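Local coordinates for protein AAR187Cp (Eremothecium gossypii, PDB 3ZIK) that probably promotes the release of cohesin from chromosomes, this chain being its all-helical Wap1 domain, at residues Asp203-Ala208 against Leu241-Asp246; Ser254-Val259 against Glu299-Phe304; Asn276-Gln281 against Ser320-Leu325. One frame throughout, in Å; residues are numbered along the deposited sequence.

Contact 1 (Asp203-Ala208 against Leu241-Asp246)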
loop_
_atom_site.group_PDB
_atom_site.type_symbol
_atom_site.label_atom_id
_atom_site.label_comp_id
_atom_site.label_asym_id
_atom_site.label_seq_id
_atom_site.Cartn_x
_atom_site.Cartn_y
_atom_site.Cartn_z
ATOM N N ASP A 203 2.682 -17.440 10.471
ATOM C CA ASP A 203 2.015 -16.313 9.813
ATOM C C ASP A 203 1.496 -15.301 10.829
ATOM O O ASP A 203 1.733 -14.094 10.683
ATOM C CB ASP A 203 0.821 -16.811 8.990
ATOM C CG ASP A 203 1.218 -17.349 7.614
ATOM O OD1 ASP A 203 2.388 -17.135 7.209
ATOM O OD2 ASP A 203 0.355 -17.986 6.939
ATOM N N ILE A 204 0.783 -15.801 11.845
ATOM C CA ILE A 204 0.190 -14.957 12.900
ATOM C C ILE A 204 1.272 -14.192 13.642
ATOM O O ILE A 204 1.100 -13.009 13.897
ATOM C CB ILE A 204 -0.728 -15.725 13.902
ATOM C CG1 ILE A 204 -2.088 -16.032 13.243
ATOM C CG2 ILE A 204 -0.954 -14.875 15.155
ATOM C CD1 ILE A 204 -2.873 -17.143 13.905
ATOM N N GLU A 205 2.389 -14.851 13.950
ATOM C CA GLU A 205 3.529 -14.152 14.531
ATOM C C GLU A 205 4.034 -13.029 13.649
ATOM O O GLU A 205 4.404 -11.982 14.167
ATOM C CB GLU A 205 4.693 -15.122 14.779
ATOM C CG GLU A 205 4.438 -16.169 15.849
ATOM C CD GLU A 205 4.419 -15.588 17.260
ATOM O OE1 GLU A 205 5.153 -14.600 17.526
ATOM O OE2 GLU A 205 3.668 -16.125 18.116
ATOM N N GLU A 206 4.135 -13.264 12.333
ATOM C CA GLU A 206 4.516 -12.206 11.388
ATOM C C GLU A 206 3.529 -11.023 11.480
ATOM O O GLU A 206 3.958 -9.876 11.662
ATOM C CB GLU A 206 4.615 -12.707 9.962
ATOM C CG GLU A 206 6.046 -13.030 9.576
ATOM C CD GLU A 206 6.166 -13.887 8.334
ATOM O OE1 GLU A 206 6.193 -13.351 7.199
ATOM O OE2 GLU A 206 6.257 -15.120 8.500
ATOM N N TYR A 207 2.218 -11.324 11.449
ATOM C CA TYR A 207 1.169 -10.273 11.547
ATOM C C TYR A 207 1.256 -9.525 12.858
ATOM O O TYR A 207 1.024 -8.294 12.936
ATOM C CB TYR A 207 -0.252 -10.855 11.413
ATOM C CG TYR A 207 -0.473 -11.610 10.118
ATOM C CD1 TYR A 207 0.417 -11.492 9.050
ATOM C CD2 TYR A 207 -1.587 -12.410 9.957
ATOM C CE1 TYR A 207 0.228 -12.229 7.871
ATOM C CE2 TYR A 207 -1.797 -13.152 8.788
ATOM C CZ TYR A 207 -0.907 -13.062 7.754
ATOM O OH TYR A 207 -1.190 -13.776 6.600
ATOM N N ALA A 208 1.547 -10.277 13.908
ATOM C CA ALA A 208 1.623 -9.692 15.216
ATOM C C ALA A 208 2.804 -8.737 15.239
ATOM O O ALA A 208 2.651 -7.546 15.576
ATOM C CB ALA A 208 1.752 -10.759 16.281
ATOM N N LEU A 241 -4.306 -9.074 18.415
ATOM C CA LEU A 241 -4.590 -8.124 19.508
ATOM C C LEU A 241 -4.134 -8.617 20.878
ATOM O O LEU A 241 -3.614 -7.832 21.662
ATOM C CB LEU A 241 -6.072 -7.803 19.588
ATOM C CG LEU A 241 -6.672 -7.120 18.358
ATOM C CD1 LEU A 241 -8.164 -7.440 18.318
ATOM C CD2 LEU A 241 -6.411 -5.614 18.394
ATOM N N GLU A 242 -4.359 -9.903 21.163
ATOM C CA GLU A 242 -3.815 -10.562 22.369
ATOM C C GLU A 242 -2.311 -10.384 22.473
ATOM O O GLU A 242 -1.815 -9.982 23.500
ATOM C CB GLU A 242 -4.110 -12.069 22.357
ATOM C CG GLU A 242 -5.559 -12.473 22.537
ATOM C CD GLU A 242 -5.779 -13.941 22.190
ATOM O OE1 GLU A 242 -4.866 -14.788 22.442
ATOM O OE2 GLU A 242 -6.867 -14.243 21.639
ATOM N N LEU A 243 -1.572 -10.654 21.396
ATOM C CA LEU A 243 -0.106 -10.549 21.435
ATOM C C LEU A 243 0.448 -9.124 21.575
ATOM O O LEU A 243 1.645 -8.951 21.794
ATOM C CB LEU A 243 0.508 -11.254 20.220
ATOM C CG LEU A 243 0.480 -12.806 20.189
ATOM C CD1 LEU A 243 0.486 -13.346 18.763
ATOM C CD2 LEU A 243 1.621 -13.415 21.013
ATOM N N SER A 244 -0.424 -8.111 21.495
ATOM C CA SER A 244 -0.004 -6.699 21.307
ATOM C C SER A 244 -0.763 -5.779 22.254
ATOM O O SER A 244 -0.750 -4.550 22.097
ATOM C CB SER A 244 -0.198 -6.239 19.830
ATOM O OG SER A 244 0.139 -7.274 18.871
ATOM N N ALA A 245 -1.388 -6.405 23.253
ATOM C CA ALA A 245 -2.280 -5.758 24.207
ATOM C C ALA A 245 -1.698 -4.526 24.802
ATOM O O ALA A 245 -2.419 -3.561 25.027
ATOM C CB ALA A 245 -2.699 -6.734 25.318
ATOM N N ASP A 246 -0.389 -4.522 25.036
ATOM C CA ASP A 246 0.252 -3.361 25.666
ATOM C C ASP A 246 0.273 -2.109 24.799
ATOM O O ASP A 246 0.486 -1.014 25.320
ATOM C CB ASP A 246 1.677 -3.682 26.118
ATOM C CG ASP A 246 1.709 -4.587 27.344
ATOM O OD1 ASP A 246 0.865 -4.399 28.255
ATOM O OD2 ASP A 246 2.573 -5.497 27.398
#
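Two neighbouring pieces of the helical stack of the Wap1 domain meet where Leu243, in a type I turn from Glu242 to Ala245, leans on Ile204 and Ala208 of helix 201-215. Leucine suits this place because a single branched side chain can span two positions one helical turn apart. Its chain leaves the backbone with CG opposite the carbonyl carbon (chi1 -72°), which carries CD1 across to the helix; CD1 then lies 3.8 Å from Ala208 CB and 4.2 Å from Ile204 CG2. Ala208, small and with CB directed toward the turn, lets the backbones come close, with the CA atoms of Ala208 and Leu243 6.5 Å apart. Ile204 meets the leucine differently: the two side chains cross at about a right angle, and only the CG2 branch of the isoleucine does the touching. Glu205 starts off away from the turn but bends back, so that its OE2 comes within 4.3 Å of Leu243 CD1 at the solvent-facing margin, where a charged residue is well tolerated. No hydrogen bond crosses between the segments. The hydroxyl of Ser244 is held instead by Val240 O and by Gln212 NE2, the latter on helix 201-215 beyond this segment, so the buried serine ties the turn both to its own helix and to the neighbouring one. Tyr207 extends the junction, its side chain reaching Val240 and its ring meeting that of His237. A turn at the end of one helix resting on the helix of a neighbouring layer is consistent with an alpha-helical solenoid.

Contact 2 (Ser254-Val259 against Glu299-Phe304)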
loop_
_atom_site.group_PDB
_atom_site.type_symbol
_atom_site.label_atom_id
_atom_site.label_comp_id
_atom_site.label_asym_id
_atom_site.label_seq_id
_atom_site.Cartn_x
_atom_site.Cartn_y
_atom_site.Cartn_z
ATOM N N SER A 254 -4.876 7.758 20.190
ATOM C CA SER A 254 -4.629 8.569 18.999
ATOM C C SER A 254 -5.830 8.556 18.063
ATOM O O SER A 254 -6.166 9.584 17.551
ATOM C CB SER A 254 -3.397 8.115 18.254
ATOM O OG SER A 254 -2.266 8.155 19.075
ATOM N N LEU A 255 -6.496 7.398 17.939
ATOM C CA LEU A 255 -7.751 7.246 17.150
ATOM C C LEU A 255 -8.859 8.108 17.693
ATOM O O LEU A 255 -9.482 8.876 16.955
ATOM C CB LEU A 255 -8.169 5.768 17.047
ATOM C CG LEU A 255 -7.185 4.921 16.197
ATOM C CD1 LEU A 255 -7.514 3.409 16.270
ATOM C CD2 LEU A 255 -7.090 5.382 14.739
ATOM N N ALA A 256 -9.042 8.055 19.002
ATOM C CA ALA A 256 -10.094 8.818 19.663
ATOM C C ALA A 256 -9.847 10.342 19.549
ATOM O O ALA A 256 -10.756 11.097 19.317
ATOM C CB ALA A 256 -10.193 8.400 21.129
ATOM N N MET A 257 -8.594 10.783 19.672
ATOM C CA MET A 257 -8.288 12.209 19.530
ATOM C C MET A 257 -8.537 12.685 18.098
ATOM O O MET A 257 -9.025 13.793 17.908
ATOM C CB MET A 257 -6.845 12.511 19.925
ATOM C CG MET A 257 -6.570 12.461 21.433
ATOM S SD MET A 257 -4.772 12.505 21.730
ATOM C CE MET A 257 -4.405 14.246 21.487
ATOM N N SER A 258 -8.201 11.857 17.096
ATOM C CA SER A 258 -8.500 12.199 15.694
ATOM C C SER A 258 -10.009 12.243 15.377
ATOM O O SER A 258 -10.497 13.163 14.729
ATOM C CB SER A 258 -7.673 11.306 14.746
ATOM O OG SER A 258 -8.094 11.495 13.423
ATOM N N VAL A 259 -10.775 11.314 15.940
ATOM C CA VAL A 259 -12.204 11.365 15.805
ATOM C C VAL A 259 -12.706 12.647 16.476
ATOM O O VAL A 259 -13.563 13.335 15.927
ATOM C CB VAL A 259 -12.907 10.123 16.418
ATOM C CG1 VAL A 259 -14.397 10.315 16.337
ATOM C CG2 VAL A 259 -12.522 8.801 15.731
ATOM N N GLU A 299 -10.442 5.387 28.790
ATOM C CA GLU A 299 -10.451 6.701 29.455
ATOM C C GLU A 299 -10.469 7.800 28.389
ATOM O O GLU A 299 -11.167 8.801 28.497
ATOM C CB GLU A 299 -9.259 6.864 30.424
ATOM C CG GLU A 299 -9.502 6.304 31.838
ATOM C CD GLU A 299 -8.444 6.707 32.870
ATOM O OE1 GLU A 299 -7.978 7.870 32.864
ATOM O OE2 GLU A 299 -8.084 5.862 33.717
ATOM N N GLU A 300 -9.711 7.562 27.332
ATOM C CA GLU A 300 -9.627 8.436 26.160
ATOM C C GLU A 300 -10.952 8.498 25.358
ATOM O O GLU A 300 -11.273 9.525 24.734
ATOM C CB GLU A 300 -8.490 7.925 25.252
ATOM C CG GLU A 300 -7.433 7.022 25.925
ATOM C CD GLU A 300 -6.545 7.737 26.953
ATOM O OE1 GLU A 300 -6.268 8.949 26.786
ATOM O OE2 GLU A 300 -6.111 7.083 27.934
ATOM N N LEU A 301 -11.701 7.385 25.391
ATOM C CA LEU A 301 -13.005 7.251 24.742
ATOM C C LEU A 301 -14.101 8.036 25.407
ATOM O O LEU A 301 -15.196 8.170 24.862
ATOM C CB LEU A 301 -13.394 5.775 24.637
ATOM C CG LEU A 301 -12.585 5.021 23.555
ATOM C CD1 LEU A 301 -13.015 3.561 23.420
ATOM C CD2 LEU A 301 -12.669 5.694 22.203
ATOM N N THR A 302 -13.783 8.598 26.563
ATOM C CA THR A 302 -14.727 9.354 27.393
ATOM C C THR A 302 -15.440 10.440 26.620
ATOM O O THR A 302 -16.669 10.560 26.732
ATOM C CB THR A 302 -14.003 9.939 28.635
ATOM O OG1 THR A 302 -13.928 8.907 29.621
ATOM C CG2 THR A 302 -14.683 11.225 29.251
ATOM N N ASN A 303 -14.681 11.204 25.825
ATOM C CA ASN A 303 -15.271 12.324 25.106
ATOM C C ASN A 303 -16.333 11.911 24.090
ATOM O O ASN A 303 -17.040 12.787 23.530
ATOM C CB ASN A 303 -14.214 13.191 24.420
ATOM C CG ASN A 303 -14.780 14.545 24.001
ATOM O OD1 ASN A 303 -14.992 14.817 22.803
ATOM N ND2 ASN A 303 -15.090 15.386 25.003
ATOM N N PHE A 304 -16.432 10.602 23.816
ATOM C CA PHE A 304 -17.471 10.107 22.863
ATOM C C PHE A 304 -18.849 10.387 23.471
ATOM O O PHE A 304 -19.798 10.621 22.739
ATOM C CB PHE A 304 -17.276 8.604 22.521
ATOM C CG PHE A 304 -16.247 8.364 21.438
ATOM C CD1 PHE A 304 -15.149 9.242 21.271
ATOM C CD2 PHE A 304 -16.353 7.266 20.604
ATOM C CE1 PHE A 304 -14.205 9.039 20.267
ATOM C CE2 PHE A 304 -15.431 7.047 19.587
ATOM C CZ PHE A 304 -14.337 7.929 19.432
#
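The carbonyl oxygen of Leu301 accepts a bond of 2.9 Å from Phe304 N, closing a tight turn whose two side chains both rest on Ala256 of helix 248-261. The bond brings the chain round just as helix 304-313 begins, and it gathers Leu301 and Phe304 into one apolar unit: Leu301 CD2 sits 3.9 Å above one face of the Phe304 ring, displaced toward its rim. The same methyl also reaches Ala256 CB at 3.8 Å, wedging itself between helix and ring. Alanine is apt here, its short side chain suiting so close an approach: the CA atoms of Ala256 and Leu301 are only 6.1 Å apart and its CB already meets Glu300 O at 3.9 Å. With chi1 at -82° the Phe304 ring leaves beside the backbone N, and its CE1 side reaches the helix. There CE1 comes within 4.1 Å of Ala256 O, which lies near the ring plane at the edge, while CZ is 3.9 Å from Val259 CG1, the valine crossing the aromatic side chain at about a right angle. Helix 321-336 completes the pocket with Val329 and Tyr330, and Phe326 meets the Phe304 ring. An alanine in place of Phe304 would probably open a gap between the two segments, leaving Val259 CG1 and one side of the Leu301 methyl without the ring they pack on. With no hydrogen bond crossing between the segments, adhesion there rests on close apolar fit, perhaps helped slightly by the positive ring edge facing a carbonyl oxygen, while a salt bridge from the poorly ordered Glu300 to Arg253, just before the helical segment, adds a polar tie between loop and helix at the margin.

Contact 3 (Asn276-Gln281 against Ser320-Leu325); sequences NLLILQ and SFVLQL
Phe321 throws its ring out on the far side of CB from the backbone N (chi1 -178°), and Ile279 stretches its long branch to meet it (chi2 169°), so that isoleucine CD1 arrives at the ring edge, 3.8 Å from Phe321 CD2. Isoleucine CG2 lies in the ring plane at the same edge, 4.0 Å from Phe321 CE2; the beta-branched residue thus lines the rim with both its arms. Its CG1 packs still closer on the other neighbour, 3.6 Å from Val322 CG2. Here the axes of segments 276-281 and 321-325 approach to 9.5 Å and run nearly parallel, at 24°, a side-by-side pairing characteristic of the layered helices of an alpha-helical solenoid, with helix 304-313 between them in sequence. Compact Val322 suits the nearest approach of the backbones, while its CG1 rests 4.1 Å from Leu278 CB. One turn on, Leu325 lays CD2 over the backbone of Ile279, 3.7 Å from its carbonyl oxygen, and Phe356 of helix 343-358 backs the leucine. Ser320 caps the second helix: its OG accepts a nearly straight bond of 3.2 Å from Leu323 N and also hydrogen-bonds Val267 O, thereby linking the start of that helix to helix 264-267.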
loop_
_atom_site.group_PDB
_atom_site.type_symbol
_atom_site.label_atom_id
_atom_site.label_comp_id
_atom_site.label_asym_id
_atom_site.label_seq_id
_atom_site.Cartn_x
_atom_site.Cartn_y
_atom_site.Cartn_z
ATOM N N ASN A 276 -14.256 9.191 4.716
ATOM C CA ASN A 276 -13.545 7.969 4.579
ATOM C C ASN A 276 -12.590 7.775 5.708
ATOM O O ASN A 276 -12.410 6.627 6.158
ATOM C CB ASN A 276 -12.791 7.917 3.215
ATOM C CG ASN A 276 -13.749 7.617 2.048
ATOM O OD1 ASN A 276 -14.827 7.049 2.234
ATOM N ND2 ASN A 276 -13.376 8.033 0.872
ATOM N N LEU A 277 -11.966 8.870 6.149
ATOM C CA LEU A 277 -11.103 8.830 7.309
ATOM C C LEU A 277 -11.838 8.406 8.574
ATOM O O LEU A 277 -11.426 7.468 9.260
ATOM C CB LEU A 277 -10.475 10.187 7.535
ATOM C CG LEU A 277 -9.563 10.354 8.743
ATOM C CD1 LEU A 277 -8.353 9.448 8.637
ATOM C CD2 LEU A 277 -9.140 11.825 8.908
ATOM N N LEU A 278 -12.933 9.066 8.874
ATOM C CA LEU A 278 -13.754 8.670 10.016
ATOM C C LEU A 278 -14.286 7.213 9.914
ATOM O O LEU A 278 -14.270 6.496 10.903
ATOM C CB LEU A 278 -14.897 9.658 10.137
ATOM C CG LEU A 278 -14.485 11.030 10.714
ATOM C CD1 LEU A 278 -15.705 11.977 10.544
ATOM C CD2 LEU A 278 -14.165 10.933 12.200
ATOM N N ILE A 279 -14.712 6.748 8.736
ATOM C CA ILE A 279 -15.184 5.326 8.589
ATOM C C ILE A 279 -14.029 4.364 8.952
ATOM O O ILE A 279 -14.191 3.419 9.701
ATOM C CB ILE A 279 -15.699 5.025 7.117
ATOM C CG1 ILE A 279 -17.079 5.678 6.864
ATOM C CG2 ILE A 279 -15.732 3.497 6.811
ATOM C CD1 ILE A 279 -17.524 5.650 5.393
ATOM N N LEU A 280 -12.818 4.643 8.438
ATOM C CA LEU A 280 -11.630 3.782 8.725
ATOM C C LEU A 280 -11.150 3.884 10.184
ATOM O O LEU A 280 -10.850 2.861 10.826
ATOM C CB LEU A 280 -10.492 4.099 7.728
ATOM C CG LEU A 280 -10.859 3.721 6.266
ATOM C CD1 LEU A 280 -9.820 4.308 5.331
ATOM C CD2 LEU A 280 -11.078 2.195 6.003
ATOM N N GLN A 281 -11.084 5.090 10.733
ATOM C CA GLN A 281 -10.722 5.183 12.150
ATOM C C GLN A 281 -11.740 4.550 13.117
ATOM O O GLN A 281 -11.354 3.868 14.082
ATOM C CB GLN A 281 -10.502 6.627 12.554
ATOM C CG GLN A 281 -9.240 7.146 11.884
ATOM C CD GLN A 281 -8.820 8.571 12.273
ATOM O OE1 GLN A 281 -9.648 9.484 12.401
ATOM N NE2 GLN A 281 -7.467 8.781 12.356
ATOM N N SER A 320 -26.293 9.000 8.725
ATOM C CA SER A 320 -25.148 8.597 7.877
ATOM C C SER A 320 -24.534 7.302 8.374
ATOM O O SER A 320 -24.712 6.944 9.496
ATOM C CB SER A 320 -24.095 9.698 7.850
ATOM O OG SER A 320 -23.587 9.941 9.177
ATOM N N PHE A 321 -23.835 6.587 7.503
ATOM C CA PHE A 321 -23.100 5.422 7.863
ATOM C C PHE A 321 -22.045 5.738 8.980
ATOM O O PHE A 321 -21.781 4.865 9.803
ATOM C CB PHE A 321 -22.385 4.801 6.600
ATOM C CG PHE A 321 -21.614 3.514 6.899
ATOM C CD1 PHE A 321 -22.282 2.352 7.298
ATOM C CD2 PHE A 321 -20.226 3.472 6.824
ATOM C CE1 PHE A 321 -21.577 1.181 7.600
ATOM C CE2 PHE A 321 -19.505 2.288 7.122
ATOM C CZ PHE A 321 -20.168 1.146 7.504
ATOM N N VAL A 322 -21.427 6.937 8.927
ATOM C CA VAL A 322 -20.323 7.355 9.835
ATOM C C VAL A 322 -20.928 7.464 11.253
ATOM O O VAL A 322 -20.407 6.861 12.182
ATOM C CB VAL A 322 -19.704 8.712 9.435
ATOM C CG1 VAL A 322 -18.917 9.363 10.607
ATOM C CG2 VAL A 322 -18.791 8.504 8.239
ATOM N N LEU A 323 -22.074 8.140 11.361
ATOM C CA LEU A 323 -22.849 8.218 12.578
ATOM C C LEU A 323 -23.279 6.850 13.154
ATOM O O LEU A 323 -23.129 6.640 14.354
ATOM C CB LEU A 323 -24.036 9.181 12.438
ATOM C CG LEU A 323 -24.947 9.303 13.669
ATOM C CD1 LEU A 323 -24.051 9.802 14.858
ATOM C CD2 LEU A 323 -26.081 10.295 13.385
ATOM N N GLN A 324 -23.746 5.919 12.313
ATOM C CA GLN A 324 -24.146 4.565 12.762
ATOM C C GLN A 324 -22.939 3.844 13.297
ATOM O O GLN A 324 -23.030 3.141 14.316
ATOM C CB GLN A 324 -24.759 3.713 11.600
ATOM C CG GLN A 324 -26.070 4.313 11.126
ATOM C CD GLN A 324 -26.636 3.608 9.897
ATOM O OE1 GLN A 324 -25.928 3.335 8.933
ATOM N NE2 GLN A 324 -27.948 3.337 9.917
ATOM N N LEU A 325 -21.811 3.962 12.584
ATOM C CA LEU A 325 -20.545 3.379 13.063
ATOM C C LEU A 325 -20.096 4.022 14.390
ATOM O O LEU A 325 -19.705 3.348 15.306
ATOM C CB LEU A 325 -19.466 3.526 12.000
ATOM C CG LEU A 325 -18.465 2.413 11.691
ATOM C CD1 LEU A 325 -19.088 1.047 11.464
ATOM C CD2 LEU A 325 -17.817 2.854 10.384
#

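How the contacts relate
Contacts 2 and 3 form one buried region, their centres about 14 Å apart, whereas contact 1 is partly buried and stands apart from both without touching either. Contacts 2 and 3 alternate along the chain and are stitched together by a probable hydrogen bond of 2.7 Å between Ser258 OG and Gln281 OE1. Helix 321-336 serves both, pairing with helix 272-289 in contact 3 and walling the aromatic pocket of contact 2. All three cross-contacts are apolar, but they differ with place: a single leucine at the more open contact 1, an aromatic ring at a helix start packing on helix 248-261 in contact 2, and branched aliphatic side chains with one phenylalanine edge between near-parallel helices in contact 3.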